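Local coordinates for protein tautomerase (Advenella mimigardefordensis DPN7, PDB 6VVW) that is a tautomerase-family enzyme of the MIF clan that assembles as a trimer whose subunits are built on beta-alpha-beta units, at residues I3-V8 with R40-E45. Sequence-based numbering, arbitrary orientation.
Sequences ILQVQV and RISLHE
Leu43 CD1 is the focus of the apolar face: it lies 3.6 Å from Val6 CB and 3.6 Å from Val8 CG1, both side chains crossing Leu43 obliquely. With CG anti to the backbone N (chi1 -176°), Leu43 turns CD1 back toward strand 3-8, and the chi1 of Val8 (54°) sets its CG1 against that methyl. Toward the N-terminal ends of the strands, Ile41 lies alongside both Leu4 and Val6, all pointing the same way; its CG1 comes 3.6 Å from Leu4 CB, and its CG2 meets Val6 CG2.

The strands that carry these side chains run parallel, their segment axes 11° apart. Four hydrogen bonds alternate direction. His44 N to Val6 O (2.9 Å) runs nearly along the C=O axis, whereas Ser42 N sits above the carbonyl plane of Leu4 O (2.8 Å). Leu4 N to Arg40 O and Val6 N to Ser42 O are bent and weak.

On the other face the methylenes of Arg40 flank Ile3, and Ser42 OG lies 3.5 Å from Gln5 CA. Arg40 NH2 bonds Cys98 O and Ser42 OG bonds Gln7 OE1, both of the second subunit; Glu45 OE2 forms a salt bridge with Lys17.

This is the parallel pair of a beta-alpha-beta unit: helix 16-30 covers Leu4 and Ile41, strand 62-69 runs antiparallel beyond strand 3-8, and strand 40-43 continues the sheet into the second subunit.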
loop_
_atom_site.group_PDB
_atom_site.type_symbol
_atom_site.label_atom_id
_atom_site.label_comp_id
_atom_site.label_asym_id
_atom_site.label_seq_id
_atom_site.Cartn_x
_atom_site.Cartn_y
_atom_site.Cartn_z
ATOM N N ILE A 3 -0.584 -11.983 0.982
ATOM C CA ILE A 3 -1.513 -11.165 0.228
ATOM C C ILE A 3 -0.723 -10.213 -0.657
ATOM O O ILE A 3 0.367 -9.757 -0.308
ATOM C CB ILE A 3 -2.459 -10.419 1.175
ATOM C CG1 ILE A 3 -1.852 -9.109 1.609
ATOM C CG2 ILE A 3 -2.704 -11.266 2.389
ATOM C CD1 ILE A 3 -2.759 -8.345 2.441
ATOM N N LEU A 4 -1.250 -9.941 -1.836
ATOM C CA LEU A 4 -0.542 -9.153 -2.827
ATOM C C LEU A 4 -1.454 -8.042 -3.287
ATOM O O LEU A 4 -2.664 -8.236 -3.406
ATOM C CB LEU A 4 -0.110 -9.995 -4.019
ATOM C CG LEU A 4 1.325 -10.515 -4.006
ATOM C CD1 LEU A 4 1.510 -11.670 -3.030
ATOM C CD2 LEU A 4 1.663 -10.977 -5.394
ATOM N N GLN A 5 -0.878 -6.864 -3.470
ATOM C CA GLN A 5 -1.564 -5.763 -4.120
ATOM C C GLN A 5 -0.656 -5.327 -5.243
ATOM O O GLN A 5 0.569 -5.356 -5.090
ATOM C CB GLN A 5 -1.853 -4.590 -3.155
ATOM C CG GLN A 5 -2.551 -5.010 -1.888
ATOM C CD GLN A 5 -3.000 -3.839 -1.042
ATOM O OE1 GLN A 5 -2.648 -2.689 -1.313
ATOM N NE2 GLN A 5 -3.809 -4.122 -0.022
ATOM N N VAL A 6 -1.251 -4.950 -6.370
ATOM C CA VAL A 6 -0.521 -4.761 -7.621
ATOM C C VAL A 6 -1.043 -3.521 -8.323
ATOM O O VAL A 6 -2.256 -3.377 -8.507
ATOM C CB VAL A 6 -0.673 -5.971 -8.562
ATOM C CG1 VAL A 6 0.339 -5.886 -9.662
ATOM C CG2 VAL A 6 -0.574 -7.279 -7.808
ATOM N N GLN A 7 -0.137 -2.648 -8.757
ATOM C CA GLN A 7 -0.486 -1.545 -9.641
ATOM C C GLN A 7 0.093 -1.824 -11.017
ATOM O O GLN A 7 1.306 -2.000 -11.156
ATOM C CB GLN A 7 0.034 -0.219 -9.104
ATOM C CG GLN A 7 -0.756 0.288 -7.930
ATOM C CD GLN A 7 -0.154 1.529 -7.275
ATOM O OE1 GLN A 7 0.851 2.081 -7.738
ATOM N NE2 GLN A 7 -0.781 1.978 -6.179
ATOM N N VAL A 8 -0.774 -1.882 -12.026
ATOM C CA VAL A 8 -0.345 -2.002 -13.411
ATOM C C VAL A 8 -0.796 -0.763 -14.163
ATOM O O VAL A 8 -1.829 -0.183 -13.837
ATOM C CB VAL A 8 -0.923 -3.268 -14.065
ATOM C CG1 VAL A 8 -2.415 -3.280 -13.910
ATOM C CG2 VAL A 8 -0.532 -3.328 -15.531
ATOM N N ARG A 40 -3.741 -14.035 -1.227
ATOM C CA ARG A 40 -4.692 -13.301 -2.032
ATOM C C ARG A 40 -3.894 -12.387 -2.938
ATOM O O ARG A 40 -2.705 -12.157 -2.723
ATOM C CB ARG A 40 -5.699 -12.507 -1.178
ATOM C CG ARG A 40 -5.201 -12.123 0.194
ATOM C CD ARG A 40 -6.200 -11.276 0.964
ATOM N NE ARG A 40 -7.196 -12.104 1.635
ATOM C CZ ARG A 40 -8.233 -11.644 2.335
ATOM N NH1 ARG A 40 -8.463 -10.343 2.472
ATOM N NH2 ARG A 40 -9.069 -12.503 2.887
ATOM N N ILE A 41 -4.535 -11.904 -3.991
ATOM C CA ILE A 41 -3.890 -10.978 -4.911
ATOM C C ILE A 41 -4.940 -10.001 -5.376
ATOM O O ILE A 41 -6.049 -10.405 -5.736
ATOM C CB ILE A 41 -3.269 -11.695 -6.121
ATOM C CG1 ILE A 41 -2.096 -12.559 -5.680
ATOM C CG2 ILE A 41 -2.813 -10.679 -7.129
ATOM C CD1 ILE A 41 -1.762 -13.675 -6.621
ATOM N N SER A 42 -4.602 -8.722 -5.382
ATOM C CA SER A 42 -5.531 -7.682 -5.797
ATOM C C SER A 42 -4.884 -6.847 -6.887
ATOM O O SER A 42 -3.780 -6.335 -6.695
ATOM C CB SER A 42 -5.904 -6.803 -4.617
ATOM O OG SER A 42 -5.060 -5.669 -4.549
ATOM N N LEU A 43 -5.570 -6.672 -8.013
ATOM C CA LEU A 43 -5.052 -5.824 -9.076
ATOM C C LEU A 43 -5.819 -4.511 -9.144
ATOM O O LEU A 43 -7.054 -4.505 -9.088
ATOM C CB LEU A 43 -5.121 -6.539 -10.429
ATOM C CG LEU A 43 -4.492 -5.714 -11.548
ATOM C CD1 LEU A 43 -3.092 -5.433 -11.111
ATOM C CD2 LEU A 43 -4.450 -6.468 -12.839
ATOM N N HIS A 44 -5.081 -3.399 -9.301
ATOM C CA HIS A 44 -5.645 -2.044 -9.289
ATOM C C HIS A 44 -4.976 -1.231 -10.391
ATOM O O HIS A 44 -3.932 -0.618 -10.159
ATOM C CB HIS A 44 -5.435 -1.410 -7.925
ATOM C CG HIS A 44 -5.530 0.086 -7.906
ATOM N ND1 HIS A 44 -6.395 0.798 -8.713
ATOM C CD2 HIS A 44 -4.883 1.005 -7.149
ATOM C CE1 HIS A 44 -6.273 2.089 -8.456
ATOM N NE2 HIS A 44 -5.355 2.243 -7.519
ATOM N N GLU A 45 -5.590 -1.203 -11.576
ATOM C CA GLU A 45 -4.953 -0.549 -12.708
ATOM C C GLU A 45 -4.914 0.958 -12.520
ATOM O O GLU A 45 -5.764 1.555 -11.863
ATOM C CB GLU A 45 -5.666 -0.849 -14.017
ATOM C CG GLU A 45 -6.492 -2.109 -14.056
ATOM C CD GLU A 45 -7.177 -2.269 -15.400
ATOM O OE1 GLU A 45 -6.640 -1.746 -16.394
ATOM O OE2 GLU A 45 -8.231 -2.934 -15.470
#